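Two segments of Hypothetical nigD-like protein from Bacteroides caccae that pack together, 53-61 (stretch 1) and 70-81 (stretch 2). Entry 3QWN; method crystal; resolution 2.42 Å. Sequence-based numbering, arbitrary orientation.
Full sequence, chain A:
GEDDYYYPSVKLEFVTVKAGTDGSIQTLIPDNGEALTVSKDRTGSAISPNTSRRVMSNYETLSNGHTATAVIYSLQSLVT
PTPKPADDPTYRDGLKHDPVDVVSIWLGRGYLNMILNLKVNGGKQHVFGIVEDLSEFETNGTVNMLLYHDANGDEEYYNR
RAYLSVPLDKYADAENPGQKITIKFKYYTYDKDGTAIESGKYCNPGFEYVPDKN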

# COMPACT_ATOMS: atom_id res chain seq x y z
N ARG A 53 7.15 11.10 0.74
CA ARG A 53 6.29 10.24 -0.06
C ARG A 53 6.57 8.79 0.24
O ARG A 53 7.73 8.41 0.39
N ARG A 54 5.49 8.00 0.36
CA ARG A 54 5.47 6.55 0.48
C ARG A 54 5.59 6.04 -0.97
O ARG A 54 4.72 6.36 -1.78
N VAL A 55 6.70 5.33 -1.31
CA VAL A 55 7.00 4.90 -2.68
C VAL A 55 7.57 3.48 -2.72
O VAL A 55 7.94 2.93 -1.69
N MSE A 56 7.72 2.92 -3.94
CA MSE A 56 8.43 1.67 -4.26
C MSE A 56 9.86 2.05 -4.73
O MSE A 56 10.06 3.03 -5.47
N SER A 57 10.86 1.31 -4.28
CA SER A 57 12.22 1.66 -4.68
C SER A 57 13.14 0.48 -4.73
O SER A 57 13.08 -0.42 -3.89
N ASN A 58 14.06 0.54 -5.69
CA ASN A 58 15.22 -0.31 -5.79
C ASN A 58 16.38 0.57 -5.31
O ASN A 58 16.68 1.61 -5.91
N TYR A 59 16.99 0.18 -4.21
CA TYR A 59 18.08 0.94 -3.63
C TYR A 59 19.03 -0.02 -2.96
O TYR A 59 18.64 -1.14 -2.61
N GLU A 60 20.24 0.46 -2.65
CA GLU A 60 21.14 -0.36 -1.86
C GLU A 60 21.75 0.50 -0.75
O GLU A 60 21.86 1.72 -0.88
N THR A 61 22.11 -0.15 0.33
CA THR A 61 22.76 0.44 1.50
C THR A 61 24.27 0.21 1.39
O THR A 61 24.69 -0.94 1.20
N ALA A 70 22.29 5.51 1.47
CA ALA A 70 21.48 4.84 0.47
C ALA A 70 21.78 5.38 -0.90
O ALA A 70 21.90 6.59 -1.06
N VAL A 71 21.86 4.48 -1.90
CA VAL A 71 22.00 4.75 -3.33
C VAL A 71 20.69 4.26 -3.98
O VAL A 71 20.35 3.07 -3.83
N ILE A 72 19.93 5.17 -4.62
CA ILE A 72 18.65 4.84 -5.23
C ILE A 72 18.85 4.52 -6.69
O ILE A 72 19.41 5.32 -7.44
N TYR A 73 18.35 3.37 -7.12
CA TYR A 73 18.45 2.92 -8.52
C TYR A 73 17.12 3.08 -9.24
O TYR A 73 17.12 3.36 -10.43
N SER A 74 15.99 2.94 -8.53
CA SER A 74 14.66 3.16 -9.13
C SER A 74 13.67 3.63 -8.09
O SER A 74 13.84 3.34 -6.93
N LEU A 75 12.70 4.41 -8.52
CA LEU A 75 11.61 4.95 -7.71
C LEU A 75 10.35 4.92 -8.50
O LEU A 75 10.36 5.27 -9.67
N GLN A 76 9.26 4.53 -7.85
CA GLN A 76 7.95 4.59 -8.48
C GLN A 76 6.89 4.76 -7.40
O GLN A 76 7.11 4.44 -6.24
N SER A 77 5.78 5.31 -7.79
CA SER A 77 4.68 5.56 -6.89
C SER A 77 3.97 4.27 -6.51
O SER A 77 4.12 3.21 -7.15
N LEU A 78 3.20 4.36 -5.43
CA LEU A 78 2.32 3.31 -4.97
C LEU A 78 1.00 3.99 -4.60
O LEU A 78 0.95 5.23 -4.50
N VAL A 79 -0.07 3.19 -4.45
CA VAL A 79 -1.40 3.74 -4.14
C VAL A 79 -1.51 3.79 -2.63
O VAL A 79 -1.20 2.79 -1.97
N THR A 80 -1.92 4.93 -2.06
CA THR A 80 -2.16 5.11 -0.62
C THR A 80 -3.66 5.38 -0.44
O THR A 80 -4.05 6.54 -0.28
N PRO A 81 -4.54 4.35 -0.54
CA PRO A 81 -5.97 4.63 -0.43
C PRO A 81 -6.41 4.78 1.03
O PRO A 81 -6.13 3.93 1.89

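Two neighbouring antiparallel strands, joined edge to edge by backbone hydrogen bonds and interrupted by a beta bulge, make a contact in which the side chains pack beside one another on the two faces of a sheet. The ladder sets the pairing: Met56 N donates to Gln76 O at 2.8 Å, and Glu60 N to Val71 O at 2.9 Å. At the bulge Asn58 O accepts from both Tyr73 N (2.7 Å) and Ser74 N (3.0 Å), so one extra residue is absorbed and Tyr73 points sideways.

The alternation of a strand then sorts the side chains. On one face lie Ser57, Tyr59, Leu75, Ile72 and Ala70. Ser57, in the t rotamer, turns its hydroxyl back to the partner backbone, OG donating to Ser74 O at 2.9 Å. Leu75 (m, t) brings CD2 to 3.7 Å from CG2 of Val55, itself an m rotamer. Tyr59 takes chi1 p; its CB lies 4.3 Å from Ile72 CG1 and its CD2 4.3 Å from Ala70 CB, while the end of the ring leads away.

The opposite face carries Met56, Gln76, Asn58, Ser74, Glu60 and Val71. Asn58 (t) sets CB 3.2 Å from OG of Ser74 (p), and a weak bond of 3.4 Å runs from Asn58 N to that same OG. The displaced Tyr73 (m) reaches along the strand: its OH donates to Glu60 OE2 at 3.0 Å, and Glu60 CG lies at its ring edge.

Beyond the regular ladder, Leu78 (p, p) points toward the first strand. Its CD2 meets SE of selenomethionine Met56 (m, m, m) at 3.7 Å, and its CD1 lies 3.6 Å from Arg54 CG. Here a water replaces direct pairing, donating to Arg54 O at 2.7 Å and accepting from Leu78 N at 3.1 Å.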

# COMPACT_ATOMS: atom_id res chain seq x y z
CB ARG A 53 6.46 10.50 -1.57
CG ARG A 53 6.09 11.90 -1.98
CD ARG A 53 5.95 12.04 -3.47
NE ARG A 53 4.64 11.60 -3.93
CZ ARG A 53 3.56 12.37 -3.97
NH1 ARG A 53 3.61 13.64 -3.56
NH2 ARG A 53 2.41 11.88 -4.41
CB ARG A 54 4.18 6.10 1.19
CG ARG A 54 3.97 4.60 1.38
CD ARG A 54 4.86 4.08 2.46
NE ARG A 54 4.64 2.66 2.78
CZ ARG A 54 5.43 1.98 3.60
NH1 ARG A 54 6.49 2.57 4.16
NH2 ARG A 54 5.20 0.70 3.85
CB VAL A 55 8.03 5.91 -3.35
CG1 VAL A 55 7.44 7.30 -3.58
CG2 VAL A 55 9.34 6.00 -2.55
CB MSE A 56 7.70 0.82 -5.31
CG MSE A 56 6.31 0.37 -4.84
SE MSE A 56 6.35 -0.59 -3.12
CE MSE A 56 7.43 -2.12 -3.66
CB SER A 57 12.80 2.68 -3.69
OG SER A 57 14.09 3.15 -4.01
CB ASN A 58 15.46 -0.88 -7.18
CG ASN A 58 16.65 -1.81 -7.22
OD1 ASN A 58 17.74 -1.42 -7.59
ND2 ASN A 58 16.52 -3.01 -6.73
CB TYR A 59 17.52 1.98 -2.60
CG TYR A 59 17.10 1.36 -1.28
CD1 TYR A 59 15.86 0.74 -1.15
CD2 TYR A 59 17.96 1.34 -0.19
CE1 TYR A 59 15.46 0.17 0.07
CE2 TYR A 59 17.58 0.75 1.02
CZ TYR A 59 16.33 0.17 1.15
OH TYR A 59 15.95 -0.41 2.34
CB GLU A 60 22.19 -1.08 -2.71
CG GLU A 60 23.42 -0.29 -3.13
CD GLU A 60 24.45 -1.19 -3.79
OE1 GLU A 60 24.48 -2.40 -3.49
OE2 GLU A 60 25.25 -0.65 -4.59
CB THR A 61 22.14 -0.23 2.74
OG1 THR A 61 20.79 0.24 2.82
CG2 THR A 61 22.90 0.05 4.02
CB ALA A 70 19.99 5.03 0.78
CB VAL A 71 23.25 4.11 -3.96
CG1 VAL A 71 23.29 4.39 -5.47
CG2 VAL A 71 24.49 4.68 -3.30
CB ILE A 72 17.58 5.97 -5.02
CG1 ILE A 72 17.33 6.20 -3.51
CG2 ILE A 72 16.27 5.69 -5.78
CD1 ILE A 72 16.64 7.54 -3.21
CB TYR A 73 18.96 1.46 -8.60
CG TYR A 73 20.39 1.35 -8.11
CD1 TYR A 73 21.46 1.74 -8.92
CD2 TYR A 73 20.68 0.91 -6.82
CE1 TYR A 73 22.77 1.72 -8.44
CE2 TYR A 73 21.98 0.87 -6.35
CZ TYR A 73 23.03 1.28 -7.16
OH TYR A 73 24.33 1.22 -6.68
CB SER A 74 14.13 1.94 -9.88
OG SER A 74 13.56 1.00 -9.00
CB LEU A 75 11.83 6.40 -7.27
CG LEU A 75 12.77 6.69 -6.13
CD1 LEU A 75 12.95 8.21 -6.01
CD2 LEU A 75 12.28 6.11 -4.80
CB GLN A 76 7.66 3.41 -9.41
CG GLN A 76 7.36 2.11 -8.71
CD GLN A 76 7.22 1.02 -9.73
OE1 GLN A 76 8.17 0.67 -10.46
NE2 GLN A 76 6.05 0.43 -9.76
CB SER A 77 3.70 6.51 -7.56
OG SER A 77 3.06 5.88 -8.65
CB LEU A 78 2.91 2.46 -3.82
CG LEU A 78 3.44 3.12 -2.55
CD1 LEU A 78 2.32 3.59 -1.67
CD2 LEU A 78 4.20 2.13 -1.73
CB VAL A 79 -2.54 2.92 -4.80
CG1 VAL A 79 -3.88 3.62 -4.67
CG2 VAL A 79 -2.25 2.65 -6.28
CB THR A 80 -1.27 6.19 0.03
OG1 THR A 80 -1.32 7.38 -0.75
CG2 THR A 80 0.17 5.72 0.25
CB PRO A 81 -6.63 3.42 -1.10
CG PRO A 81 -5.66 2.29 -0.93
CD PRO A 81 -4.27 2.90 -0.74
O HOH W 1 3.61 7.08 -4.11